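Local coordinates for histone-lysine N-methyltransferase family member SUVH9 (Arabidopsis thaliana, PDB 4NJ5), which plays a role in gene silencing without methyltransferase activity, and may bind methylated DNA and recruit RNA polymerase V to chromatin in RNA-directed DNA methylation, at residues A[20-25]-A[56-61]; A[72-77]-A[194-199]; A[248-253]-A[362-367]; A[419-424]-A[489-494]. All blocks are in the same frame, centred on the assembly; numbering follows the deposited sequence.

Contact 1: residues A[20-25]-A[56-61]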
loop_
_atom_site.group_PDB
_atom_site.type_symbol
_atom_site.label_atom_id
_atom_site.label_comp_id
_atom_site.label_asym_id
_atom_site.label_seq_id
_atom_site.Cartn_x
_atom_site.Cartn_y
_atom_site.Cartn_z
ATOM N N ARG A 20 3.014 -11.186 -1.351
ATOM C CA ARG A 20 2.274 -10.155 -0.636
ATOM C C ARG A 20 0.809 -10.124 -1.063
ATOM O O ARG A 20 -0.090 -9.929 -0.231
ATOM C CB ARG A 20 2.939 -8.784 -0.794
ATOM C CG ARG A 20 4.322 -8.712 -0.145
ATOM C CD ARG A 20 4.748 -7.282 0.156
ATOM N NE ARG A 20 3.935 -6.670 1.205
ATOM C CZ ARG A 20 4.217 -5.507 1.787
ATOM N NH1 ARG A 20 5.301 -4.830 1.429
ATOM N NH2 ARG A 20 3.424 -5.026 2.733
ATOM N N MET A 21 0.571 -10.340 -2.355
ATOM C CA MET A 21 -0.801 -10.416 -2.855
ATOM C C MET A 21 -1.579 -11.548 -2.185
ATOM O O MET A 21 -2.737 -11.372 -1.771
ATOM C CB MET A 21 -0.813 -10.595 -4.370
ATOM C CG MET A 21 -1.078 -9.320 -5.138
ATOM S SD MET A 21 -1.446 -9.683 -6.861
ATOM C CE MET A 21 0.161 -10.250 -7.413
ATOM N N ILE A 22 -0.936 -12.707 -2.074
ATOM C CA ILE A 22 -1.542 -13.835 -1.377
ATOM C C ILE A 22 -1.827 -13.497 0.084
ATOM O O ILE A 22 -2.937 -13.722 0.573
ATOM C CB ILE A 22 -0.662 -15.095 -1.444
ATOM C CG1 ILE A 22 -0.666 -15.672 -2.861
ATOM C CG2 ILE A 22 -1.151 -16.143 -0.455
ATOM C CD1 ILE A 22 0.103 -16.975 -2.990
ATOM N N TYR A 23 -0.833 -12.946 0.775
ATOM C CA TYR A 23 -0.995 -12.621 2.191
ATOM C C TYR A 23 -2.178 -11.679 2.447
ATOM O O TYR A 23 -3.078 -11.996 3.235
ATOM C CB TYR A 23 0.297 -12.039 2.775
ATOM C CG TYR A 23 0.187 -11.682 4.240
ATOM C CD1 TYR A 23 0.290 -12.658 5.225
ATOM C CD2 TYR A 23 -0.021 -10.371 4.638
ATOM C CE1 TYR A 23 0.187 -12.336 6.564
ATOM C CE2 TYR A 23 -0.128 -10.039 5.975
ATOM C CZ TYR A 23 -0.023 -11.024 6.933
ATOM O OH TYR A 23 -0.129 -10.690 8.262
ATOM N N ASP A 24 -2.183 -10.536 1.768
ATOM C CA ASP A 24 -3.256 -9.562 1.965
ATOM C C ASP A 24 -4.634 -10.077 1.530
ATOM O O ASP A 24 -5.646 -9.789 2.188
ATOM C CB ASP A 24 -2.918 -8.225 1.293
ATOM C CG ASP A 24 -1.939 -7.396 2.111
ATOM O OD1 ASP A 24 -2.058 -7.395 3.355
ATOM O OD2 ASP A 24 -1.050 -6.750 1.513
ATOM N N SER A 25 -4.678 -10.846 0.441
ATOM C CA SER A 25 -5.940 -11.458 0.026
ATOM C C SER A 25 -6.474 -12.410 1.095
ATOM O O SER A 25 -7.668 -12.405 1.405
ATOM C CB SER A 25 -5.782 -12.203 -1.297
ATOM O OG SER A 25 -5.438 -11.306 -2.334
ATOM N N SER A 56 0.097 -17.932 9.797
ATOM C CA SER A 56 0.240 -19.350 10.142
ATOM C C SER A 56 -0.270 -20.266 9.027
ATOM O O SER A 56 0.310 -21.326 8.750
ATOM C CB SER A 56 -0.476 -19.669 11.458
ATOM O OG SER A 56 -1.884 -19.648 11.295
ATOM N N MET A 57 -1.360 -19.848 8.392
ATOM C CA MET A 57 -1.896 -20.572 7.248
ATOM C C MET A 57 -0.911 -20.580 6.086
ATOM O O MET A 57 -0.750 -21.595 5.413
ATOM C CB MET A 57 -3.224 -19.971 6.798
ATOM C CG MET A 57 -4.363 -20.225 7.758
ATOM S SD MET A 57 -5.891 -19.479 7.176
ATOM C CE MET A 57 -6.191 -20.442 5.695
ATOM N N MET A 58 -0.252 -19.455 5.844
ATOM C CA MET A 58 0.749 -19.429 4.785
ATOM C C MET A 58 1.977 -20.252 5.157
ATOM O O MET A 58 2.659 -20.790 4.285
ATOM C CB MET A 58 1.133 -17.999 4.413
ATOM C CG MET A 58 0.073 -17.311 3.581
ATOM S SD MET A 58 0.586 -15.691 3.016
ATOM C CE MET A 58 1.904 -16.120 1.890
ATOM N N ARG A 59 2.247 -20.355 6.452
ATOM C CA ARG A 59 3.357 -21.167 6.919
ATOM C C ARG A 59 3.083 -22.638 6.645
ATOM O O ARG A 59 3.966 -23.365 6.191
ATOM C CB ARG A 59 3.598 -20.961 8.412
ATOM C CG ARG A 59 4.780 -21.755 8.940
ATOM C CD ARG A 59 4.625 -22.026 10.420
ATOM N NE ARG A 59 3.296 -22.548 10.724
ATOM C CZ ARG A 59 2.555 -22.143 11.748
ATOM N NH1 ARG A 59 1.355 -22.670 11.952
ATOM N NH2 ARG A 59 3.015 -21.209 12.570
ATOM N N ASP A 60 1.855 -23.073 6.919
ATOM C CA ASP A 60 1.485 -24.465 6.682
ATOM C C ASP A 60 1.543 -24.848 5.201
ATOM O O ASP A 60 1.731 -26.018 4.870
ATOM C CB ASP A 60 0.091 -24.761 7.243
ATOM C CG ASP A 60 -0.010 -24.490 8.729
ATOM O OD1 ASP A 60 0.997 -24.685 9.443
ATOM O OD2 ASP A 60 -1.100 -24.079 9.184
ATOM N N CYS A 61 1.383 -23.867 4.315
ATOM C CA CYS A 61 1.398 -24.131 2.876
ATOM C C CYS A 61 2.772 -23.933 2.248
ATOM O O CYS A 61 2.890 -23.867 1.020
ATOM C CB CYS A 61 0.387 -23.240 2.151
ATOM S SG CYS A 61 -1.332 -23.545 2.586
#
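A Met-aromatic contact between helices 8-35 and 46-60 brings Met58 against Tyr23 and Ile22. Met58 reaches out from its helix, and its SD lies 3.6 Å from Tyr23 CA and 3.7 Å from Tyr23 CB. The sulfur meets the Tyr23 ring at its edge. It lies 5.1 Å from the ring centroid, 87° off the ring normal, on the CD1 side. CG of Tyr23 stands anti to the backbone N (chi1 180°), which sends the ring out beside the sulfur. The Met58 chain bends at its end (chi3 67°). This carries CE to Ile22, where it rests 3.9 Å from Ile22 CG2. The thioether is thus held by Tyr23 on the one hand and by a methyl branch of Ile22 on the other. Val92 of helix 87-92 touches both Met58 and Tyr23, so a third helix joins the cluster. Tyr23 also packs on Ala51 and Ala54 of helix 46-60. The whole is an apolar, buried helix-helix interface with a Met-aromatic contact in its edge-on form.

Contact 2: residues A[72-77]-A[194-199]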
loop_
_atom_site.group_PDB
_atom_site.type_symbol
_atom_site.label_atom_id
_atom_site.label_comp_id
_atom_site.label_asym_id
_atom_site.label_seq_id
_atom_site.Cartn_x
_atom_site.Cartn_y
_atom_site.Cartn_z
ATOM N N VAL A 72 21.439 -14.405 5.842
ATOM C CA VAL A 72 21.941 -13.226 6.535
ATOM C C VAL A 72 22.101 -12.085 5.535
ATOM O O VAL A 72 22.501 -12.303 4.388
ATOM C CB VAL A 72 23.264 -13.512 7.314
ATOM C CG1 VAL A 72 23.564 -15.003 7.330
ATOM C CG2 VAL A 72 24.437 -12.724 6.742
ATOM N N GLY A 73 21.759 -10.874 5.960
ATOM C CA GLY A 73 21.817 -9.725 5.077
ATOM C C GLY A 73 20.507 -9.520 4.344
ATOM O O GLY A 73 19.442 -9.790 4.888
ATOM N N SER A 74 20.584 -9.057 3.103
ATOM C CA SER A 74 19.388 -8.708 2.345
ATOM C C SER A 74 18.508 -9.919 2.027
ATOM O O SER A 74 19.008 -11.007 1.752
ATOM C CB SER A 74 19.774 -7.987 1.050
ATOM O OG SER A 74 20.700 -6.944 1.304
ATOM N N ILE A 75 17.194 -9.721 2.084
ATOM C CA ILE A 75 16.248 -10.717 1.604
ATOM C C ILE A 75 15.927 -10.385 0.146
ATOM O O ILE A 75 15.435 -9.292 -0.146
ATOM C CB ILE A 75 14.947 -10.727 2.437
ATOM C CG1 ILE A 75 15.258 -10.921 3.925
ATOM C CG2 ILE A 75 13.995 -11.809 1.945
ATOM C CD1 ILE A 75 15.962 -12.236 4.258
ATOM N N PRO A 76 16.224 -11.317 -0.774
ATOM C CA PRO A 76 16.030 -11.060 -2.205
ATOM C C PRO A 76 14.582 -10.719 -2.520
ATOM O O PRO A 76 13.677 -11.446 -2.106
ATOM C CB PRO A 76 16.419 -12.393 -2.854
ATOM C CG PRO A 76 17.348 -13.029 -1.872
ATOM C CD PRO A 76 16.807 -12.646 -0.528
ATOM N N GLY A 77 14.372 -9.610 -3.223
ATOM C CA GLY A 77 13.035 -9.177 -3.586
ATOM C C GLY A 77 12.434 -8.186 -2.606
ATOM O O GLY A 77 11.464 -7.504 -2.925
ATOM N N ASP A 194 14.671 -0.735 6.846
ATOM C CA ASP A 194 15.680 0.308 6.670
ATOM C C ASP A 194 17.030 -0.228 6.197
ATOM O O ASP A 194 18.004 0.519 6.122
ATOM C CB ASP A 194 15.870 1.115 7.959
ATOM C CG ASP A 194 14.825 2.204 8.132
ATOM O OD1 ASP A 194 14.194 2.600 7.126
ATOM O OD2 ASP A 194 14.644 2.673 9.278
ATOM N N GLY A 195 17.096 -1.518 5.889
ATOM C CA GLY A 195 18.312 -2.086 5.338
ATOM C C GLY A 195 19.252 -2.731 6.342
ATOM O O GLY A 195 18.826 -3.254 7.378
ATOM N N LEU A 196 20.545 -2.678 6.031
ATOM C CA LEU A 196 21.555 -3.424 6.771
ATOM C C LEU A 196 22.431 -2.542 7.654
ATOM O O LEU A 196 22.876 -1.471 7.246
ATOM C CB LEU A 196 22.425 -4.227 5.801
ATOM C CG LEU A 196 21.645 -5.187 4.901
ATOM C CD1 LEU A 196 22.558 -5.870 3.894
ATOM C CD2 LEU A 196 20.904 -6.213 5.749
ATOM N N PHE A 197 22.669 -3.014 8.870
ATOM C CA PHE A 197 23.488 -2.319 9.847
ATOM C C PHE A 197 24.502 -3.318 10.382
ATOM O O PHE A 197 24.288 -4.523 10.307
ATOM C CB PHE A 197 22.622 -1.826 11.010
ATOM C CG PHE A 197 21.793 -0.605 10.698
ATOM C CD1 PHE A 197 20.765 -0.657 9.768
ATOM C CD2 PHE A 197 22.021 0.586 11.369
ATOM C CE1 PHE A 197 19.994 0.462 9.501
ATOM C CE2 PHE A 197 21.263 1.709 11.101
ATOM C CZ PHE A 197 20.244 1.647 10.167
ATOM N N ARG A 198 25.606 -2.825 10.927
ATOM C CA ARG A 198 26.551 -3.701 11.609
ATOM C C ARG A 198 26.702 -3.287 13.061
ATOM O O ARG A 198 26.658 -2.101 13.381
ATOM C CB ARG A 198 27.914 -3.720 10.909
ATOM C CG ARG A 198 28.035 -4.806 9.856
ATOM C CD ARG A 198 29.476 -5.030 9.427
ATOM N NE ARG A 198 29.548 -5.932 8.282
ATOM C CZ ARG A 198 29.563 -5.527 7.016
ATOM N NH1 ARG A 198 29.521 -4.231 6.734
ATOM N NH2 ARG A 198 29.624 -6.414 6.032
ATOM N N ILE A 199 26.859 -4.272 13.940
ATOM C CA ILE A 199 27.058 -4.000 15.354
ATOM C C ILE A 199 28.542 -3.757 15.570
ATOM O O ILE A 199 29.358 -4.644 15.338
ATOM C CB ILE A 199 26.591 -5.177 16.230
ATOM C CG1 ILE A 199 25.201 -5.649 15.795
ATOM C CG2 ILE A 199 26.585 -4.780 17.697
ATOM C CD1 ILE A 199 24.779 -6.959 16.417
#
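In the SRA domain, the flat group met here is the peptide that joins Gly73 to Ser74, and Leu196 covers one face of it. Leu196 CD2 sits over the plane, 3.6 Å from Gly73 C. CD1 lies above the same face, displaced toward Ser74, and is 3.8 Å from Ser74 N. Gly73 O of this peptide accepts a hydrogen bond from Arg175 NH1 of strand 174-180. The contact fastens the loop that leads toward strand 83-84 onto strand 190-206 of the mixed sheet of this domain. Leu196 projects toward the loop, with CG anti to the carbonyl carbon (chi1 -57°), and its two methyls spread over the loop backbone. Its flanks also touch Glu173, Arg175 and Ile221, so the side chain is buried. Gly73 has backbone angles of 90° and -145°. A side chain at that position would press on the carbonyl O of Val72. Shortening Leu196 to an alanine would remove both methyls and would probably leave the Gly73-Ser74 peptide uncovered, with a gap between loop and strand. The contact is held by van der Waals packing alone. At its exposed margin the Ser74 hydroxyl meets a methyl group, with OG 3.4 Å from Leu196 CD1.

Contact 3: residues A[248-253]-A[362-367]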
loop_
_atom_site.group_PDB
_atom_site.type_symbol
_atom_site.label_atom_id
_atom_site.label_comp_id
_atom_site.label_asym_id
_atom_site.label_seq_id
_atom_site.Cartn_x
_atom_site.Cartn_y
_atom_site.Cartn_z
ATOM N N ARG A 248 11.598 25.812 -0.773
ATOM C CA ARG A 248 11.338 26.186 -2.162
ATOM C C ARG A 248 10.667 25.031 -2.890
ATOM O O ARG A 248 10.812 23.874 -2.488
ATOM C CB ARG A 248 12.644 26.519 -2.885
ATOM C CG ARG A 248 13.505 27.580 -2.229
ATOM C CD ARG A 248 14.975 27.334 -2.539
ATOM N NE ARG A 248 15.819 28.493 -2.253
ATOM C CZ ARG A 248 16.163 28.899 -1.033
ATOM N NH1 ARG A 248 15.727 28.254 0.043
ATOM N NH2 ARG A 248 16.941 29.964 -0.891
ATOM N N GLY A 249 9.948 25.345 -3.968
ATOM C CA GLY A 249 9.377 24.324 -4.830
ATOM C C GLY A 249 7.864 24.339 -4.915
ATOM O O GLY A 249 7.286 24.112 -5.978
ATOM N N TYR A 250 7.215 24.601 -3.788
ATOM C CA TYR A 250 5.758 24.564 -3.744
ATOM C C TYR A 250 5.117 25.782 -4.402
ATOM O O TYR A 250 5.042 26.866 -3.819
ATOM C CB TYR A 250 5.252 24.355 -2.315
ATOM C CG TYR A 250 5.417 22.930 -1.842
ATOM C CD1 TYR A 250 4.645 21.909 -2.380
ATOM C CD2 TYR A 250 6.347 22.602 -0.867
ATOM C CE1 TYR A 250 4.791 20.602 -1.956
ATOM C CE2 TYR A 250 6.499 21.296 -0.436
ATOM C CZ TYR A 250 5.718 20.301 -0.985
ATOM O OH TYR A 250 5.869 19.000 -0.562
ATOM N N ILE A 251 4.669 25.579 -5.635
ATOM C CA ILE A 251 4.003 26.612 -6.412
ATOM C C ILE A 251 2.638 26.902 -5.818
ATOM O O ILE A 251 2.259 28.056 -5.634
ATOM C CB ILE A 251 3.797 26.144 -7.862
ATOM C CG1 ILE A 251 5.137 25.768 -8.497
ATOM C CG2 ILE A 251 3.078 27.210 -8.672
ATOM C CD1 ILE A 251 5.004 24.813 -9.657
ATOM N N ASN A 252 1.908 25.833 -5.516
ATOM C CA ASN A 252 0.545 25.935 -5.020
ATOM C C ASN A 252 0.203 24.699 -4.191
ATOM O O ASN A 252 0.568 23.581 -4.559
ATOM C CB ASN A 252 -0.420 26.066 -6.198
ATOM C CG ASN A 252 -1.789 26.553 -5.781
ATOM O OD1 ASN A 252 -2.577 25.805 -5.202
ATOM N ND2 ASN A 252 -2.086 27.813 -6.085
ATOM N N PHE A 253 -0.491 24.893 -3.073
ATOM C CA PHE A 253 -0.786 23.779 -2.173
ATOM C C PHE A 253 -2.143 23.120 -2.421
ATOM O O PHE A 253 -2.506 22.158 -1.744
ATOM C CB PHE A 253 -0.648 24.200 -0.708
ATOM C CG PHE A 253 0.763 24.142 -0.197
ATOM C CD1 PHE A 253 1.440 22.934 -0.145
ATOM C CD2 PHE A 253 1.409 25.290 0.234
ATOM C CE1 PHE A 253 2.739 22.873 0.323
ATOM C CE2 PHE A 253 2.706 25.236 0.705
ATOM C CZ PHE A 253 3.372 24.025 0.749
ATOM N N ARG A 362 -4.010 12.729 0.561
ATOM C CA ARG A 362 -3.263 13.921 0.184
ATOM C C ARG A 362 -2.220 13.563 -0.872
ATOM O O ARG A 362 -1.292 12.795 -0.615
ATOM C CB ARG A 362 -2.614 14.571 1.409
ATOM C CG ARG A 362 -2.155 16.010 1.190
ATOM C CD ARG A 362 -1.757 16.686 2.503
ATOM N NE ARG A 362 -2.879 17.342 3.170
ATOM C CZ ARG A 362 -3.686 16.749 4.045
ATOM N NH1 ARG A 362 -4.678 17.432 4.599
ATOM N NH2 ARG A 362 -3.504 15.475 4.367
ATOM N N LEU A 363 -2.392 14.112 -2.070
ATOM C CA LEU A 363 -1.511 13.796 -3.185
ATOM C C LEU A 363 -0.687 14.999 -3.626
ATOM O O LEU A 363 -0.988 16.148 -3.284
ATOM C CB LEU A 363 -2.320 13.275 -4.371
ATOM C CG LEU A 363 -3.272 12.112 -4.100
ATOM C CD1 LEU A 363 -4.075 11.792 -5.353
ATOM C CD2 LEU A 363 -2.497 10.898 -3.623
ATOM N N GLU A 364 0.347 14.717 -4.410
ATOM C CA GLU A 364 1.279 15.730 -4.866
ATOM C C GLU A 364 1.633 15.510 -6.329
ATOM O O GLU A 364 2.071 14.426 -6.723
ATOM C CB GLU A 364 2.537 15.708 -3.997
ATOM C CG GLU A 364 3.670 16.585 -4.488
ATOM C CD GLU A 364 4.758 16.755 -3.439
ATOM O OE1 GLU A 364 4.516 17.474 -2.443
ATOM O OE2 GLU A 364 5.847 16.164 -3.605
ATOM N N VAL A 365 1.409 16.544 -7.131
ATOM C CA VAL A 365 1.806 16.561 -8.528
ATOM C C VAL A 365 3.151 17.262 -8.585
ATOM O O VAL A 365 3.255 18.440 -8.258
ATOM C CB VAL A 365 0.787 17.332 -9.383
ATOM C CG1 VAL A 365 1.250 17.413 -10.833
ATOM C CG2 VAL A 365 -0.578 16.675 -9.290
ATOM N N PHE A 366 4.187 16.536 -8.977
ATOM C CA PHE A 366 5.534 17.073 -8.914
ATOM C C PHE A 366 6.213 17.047 -10.274
ATOM O O PHE A 366 5.973 16.154 -11.088
ATOM C CB PHE A 366 6.369 16.303 -7.890
ATOM C CG PHE A 366 6.631 14.881 -8.276
ATOM C CD1 PHE A 366 5.681 13.901 -8.041
ATOM C CD2 PHE A 366 7.825 14.523 -8.878
ATOM C CE1 PHE A 366 5.915 12.589 -8.399
ATOM C CE2 PHE A 366 8.069 13.214 -9.239
ATOM C CZ PHE A 366 7.111 12.244 -8.999
ATOM N N ARG A 367 7.058 18.041 -10.513
ATOM C CA ARG A 367 7.813 18.125 -11.748
ATOM C C ARG A 367 8.859 17.019 -11.759
ATOM O O ARG A 367 9.413 16.665 -10.716
ATOM C CB ARG A 367 8.475 19.498 -11.862
ATOM C CG ARG A 367 9.265 19.725 -13.140
ATOM C CD ARG A 367 8.371 20.113 -14.304
ATOM N NE ARG A 367 9.156 20.608 -15.430
ATOM C CZ ARG A 367 9.579 19.853 -16.440
ATOM N NH1 ARG A 367 9.282 18.562 -16.476
ATOM N NH2 ARG A 367 10.297 20.394 -17.417
#
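Tyr250 and Glu364 join by a hydrogen bond over the four-stranded mixed sheet that includes strand 250-252 and strand 363-367 of the SET region. Tyr250 OH donates to Glu364 OE1 at 2.8 Å. The hydroxyl meets that oxygen on its syn side, 16° out of the carboxylate plane. OE1 also lies at the ring edge, 3.2 Å from Tyr250 CE1. Ring and carboxylate are turned 62° against each other. Glu364 can reach the ring because its CG stands anti to the backbone N (chi1 172°) and the chain is extended beyond it. Farther out, Arg246 and Arg376 form salt bridges with Glu364 OE2. Arg246 also bonds to Tyr250 OH, so it ties both partners together. Strand 264-267 runs between the two strands, and its Tyr265 and Phe267 touch both side chains. A phenylalanine in place of Tyr250 would probably leave Glu364 OE1 without this donor and Arg246 without one of its partners. Phe253 CE1 lies over one face of the Tyr250 ring near its rim, 3.4 Å above the plane.

Contact 4: residues A[419-424]-A[489-494]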
loop_
_atom_site.group_PDB
_atom_site.type_symbol
_atom_site.label_atom_id
_atom_site.label_comp_id
_atom_site.label_asym_id
_atom_site.label_seq_id
_atom_site.Cartn_x
_atom_site.Cartn_y
_atom_site.Cartn_z
ATOM N N ALA A 419 -3.824 -6.038 -15.884
ATOM C CA ALA A 419 -3.613 -7.478 -16.003
ATOM C C ALA A 419 -2.473 -7.986 -15.128
ATOM O O ALA A 419 -2.420 -9.170 -14.794
ATOM C CB ALA A 419 -3.387 -7.866 -17.459
ATOM N N ARG A 420 -1.567 -7.087 -14.760
ATOM C CA ARG A 420 -0.450 -7.440 -13.888
ATOM C C ARG A 420 -0.925 -7.924 -12.517
ATOM O O ARG A 420 -0.285 -8.767 -11.885
ATOM C CB ARG A 420 0.505 -6.249 -13.737
ATOM C CG ARG A 420 1.364 -6.291 -12.485
ATOM C CD ARG A 420 2.806 -5.925 -12.774
ATOM N NE ARG A 420 3.224 -4.737 -12.038
ATOM C CZ ARG A 420 4.430 -4.577 -11.506
ATOM N NH1 ARG A 420 4.724 -3.461 -10.855
ATOM N NH2 ARG A 420 5.341 -5.530 -11.622
ATOM N N TRP A 421 -2.063 -7.405 -12.069
ATOM C CA TRP A 421 -2.545 -7.688 -10.726
ATOM C C TRP A 421 -3.837 -8.495 -10.725
ATOM O O TRP A 421 -4.641 -8.379 -9.803
ATOM C CB TRP A 421 -2.749 -6.377 -9.965
ATOM C CG TRP A 421 -1.563 -5.477 -10.014
ATOM C CD1 TRP A 421 -1.282 -4.545 -10.968
ATOM C CD2 TRP A 421 -0.481 -5.432 -9.078
ATOM N NE1 TRP A 421 -0.098 -3.912 -10.678
ATOM C CE2 TRP A 421 0.417 -4.440 -9.521
ATOM C CE3 TRP A 421 -0.186 -6.128 -7.899
ATOM C CZ2 TRP A 421 1.586 -4.126 -8.835
ATOM C CZ3 TRP A 421 0.976 -5.817 -7.220
ATOM C CH2 TRP A 421 1.847 -4.825 -7.688
ATOM N N GLU A 422 -4.038 -9.318 -11.747
ATOM C CA GLU A 422 -5.268 -10.103 -11.829
ATOM C C GLU A 422 -5.355 -11.223 -10.792
ATOM O O GLU A 422 -6.430 -11.761 -10.540
ATOM C CB GLU A 422 -5.504 -10.613 -13.258
ATOM C CG GLU A 422 -6.004 -9.527 -14.204
ATOM C CD GLU A 422 -6.267 -10.027 -15.611
ATOM O OE1 GLU A 422 -6.108 -11.238 -15.859
ATOM O OE2 GLU A 422 -6.634 -9.202 -16.476
ATOM N N ASP A 423 -4.220 -11.563 -10.191
ATOM C CA ASP A 423 -4.187 -12.584 -9.145
ATOM C C ASP A 423 -4.604 -12.034 -7.781
ATOM O O ASP A 423 -4.592 -12.749 -6.782
ATOM C CB ASP A 423 -2.801 -13.225 -9.051
ATOM C CG ASP A 423 -2.483 -14.093 -10.248
ATOM O OD1 ASP A 423 -3.429 -14.493 -10.969
ATOM O OD2 ASP A 423 -1.290 -14.393 -10.464
ATOM N N TRP A 424 -4.962 -10.756 -7.745
ATOM C CA TRP A 424 -5.455 -10.125 -6.522
ATOM C C TRP A 424 -6.766 -10.775 -6.083
ATOM O O TRP A 424 -7.724 -10.851 -6.853
ATOM C CB TRP A 424 -5.636 -8.622 -6.752
ATOM C CG TRP A 424 -6.197 -7.876 -5.591
ATOM C CD1 TRP A 424 -7.388 -7.213 -5.545
ATOM C CD2 TRP A 424 -5.593 -7.710 -4.302
ATOM N NE1 TRP A 424 -7.564 -6.642 -4.306
ATOM C CE2 TRP A 424 -6.477 -6.932 -3.525
ATOM C CE3 TRP A 424 -4.393 -8.141 -3.731
ATOM C CZ2 TRP A 424 -6.198 -6.577 -2.205
ATOM C CZ3 TRP A 424 -4.117 -7.789 -2.421
ATOM C CH2 TRP A 424 -5.016 -7.015 -1.673
ATOM N N PHE A 489 -7.342 2.323 -8.137
ATOM C CA PHE A 489 -7.085 1.649 -6.875
ATOM C C PHE A 489 -5.610 1.310 -6.749
ATOM O O PHE A 489 -4.964 0.946 -7.730
ATOM C CB PHE A 489 -7.903 0.359 -6.781
ATOM C CG PHE A 489 -9.390 0.576 -6.728
ATOM C CD1 PHE A 489 -10.106 0.878 -7.879
ATOM C CD2 PHE A 489 -10.076 0.452 -5.531
ATOM C CE1 PHE A 489 -11.473 1.070 -7.832
ATOM C CE2 PHE A 489 -11.451 0.643 -5.479
ATOM C CZ PHE A 489 -12.149 0.952 -6.631
ATOM N N ALA A 490 -5.079 1.422 -5.535
ATOM C CA ALA A 490 -3.723 0.975 -5.259
ATOM C C ALA A 490 -3.659 -0.536 -5.429
ATOM O O ALA A 490 -4.493 -1.264 -4.896
ATOM C CB ALA A 490 -3.308 1.371 -3.854
ATOM N N ALA A 491 -2.673 -1.008 -6.179
ATOM C CA ALA A 491 -2.544 -2.436 -6.444
ATOM C C ALA A 491 -1.702 -3.146 -5.384
ATOM O O ALA A 491 -1.751 -4.371 -5.262
ATOM C CB ALA A 491 -1.968 -2.668 -7.833
ATOM N N GLU A 492 -0.931 -2.377 -4.622
ATOM C CA GLU A 492 -0.111 -2.944 -3.557
ATOM C C GLU A 492 0.052 -1.951 -2.411
ATOM O O GLU A 492 -0.489 -0.845 -2.456
ATOM C CB GLU A 492 1.260 -3.365 -4.097
ATOM C CG GLU A 492 2.032 -2.240 -4.762
ATOM C CD GLU A 492 3.333 -2.708 -5.389
ATOM O OE1 GLU A 492 3.732 -3.870 -5.151
ATOM O OE2 GLU A 492 3.956 -1.913 -6.124
ATOM N N ASN A 493 0.790 -2.350 -1.380
ATOM C CA ASN A 493 1.090 -1.447 -0.275
ATOM C C ASN A 493 2.163 -0.436 -0.674
ATOM O O ASN A 493 3.358 -0.729 -0.634
ATOM C CB ASN A 493 1.512 -2.233 0.969
ATOM C CG ASN A 493 0.393 -3.108 1.512
ATOM O OD1 ASN A 493 -0.764 -2.694 1.558
ATOM N ND2 ASN A 493 0.732 -4.329 1.912
ATOM N N ILE A 494 1.722 0.754 -1.065
ATOM C CA ILE A 494 2.617 1.788 -1.563
ATOM C C ILE A 494 3.053 2.742 -0.454
ATOM O O ILE A 494 2.231 3.469 0.100
ATOM C CB ILE A 494 1.938 2.614 -2.673
ATOM C CG1 ILE A 494 1.319 1.690 -3.728
ATOM C CG2 ILE A 494 2.930 3.591 -3.293
ATOM C CD1 ILE A 494 0.440 2.404 -4.747
#
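Trp421 packs on Ala491 and Glu492 within the SET domain, where a loop with a type I turn meets the end of strand 485-490. The main interaction is CH-pi. Ala491 CB lies over the five-membered ring of Trp421, 3.3 Å from its centroid and 10° off the normal. Arg420 CG sits 3.3 Å above the opposite face, toward the rim, so the indole is sandwiched between two aliphatic groups. Arg17 of helix 8-35 adds a cation-pi contact.

Van der Waals contacts extend along the six-membered ring. Ala491 O comes within 3.5 Å of Trp421 CE3. Glu492 OE1 approaches the ring edge, 3.3 Å from Trp421 CH2, with the carboxylate turned 66° from the indole plane. CG of Glu492 is placed between its backbone N and carbonyl carbon (chi1 57°), and this brings the chain across the CH2 corner of the ring.

Polar links hold the indole and the loop. Trp421 NE1 donates to Pro467 O, which satisfies the buried N-H and fixes the ring. Arg420 pairs with Asp466 in a salt bridge. Arg420 NH1 is 5.0 Å from Glu492 OE2, too far for contact, though the opposite charges may still attract. The turn closes with Trp424 N bonded to Trp421 O at 3.2 Å.

How the contacts relate
Contacts 1, 2 and 4 are buried, and contact 3 is partly so. Contact 4 lies nearest the chain centre, about 9 Å from it (centre to centre), against 17 to 22 Å for the others. Contact 1 includes part of helix 8-35, and contact 4 packs against it: Asp24 of contact 1 probably bonds with Asn493 of contact 4. Contacts 2 and 3 touch none of the others. Contact 2 lies in the SRA domain, whereas contact 4 is in the SET domain and contact 3 brings a SET strand into a separate sheet. Sulfur, methyl and indole groups carry most of contacts 1, 2 and 4, with a polar group at the margin of contacts 2 and 4. Contact 3 alone has a hydrogen bond between its segments.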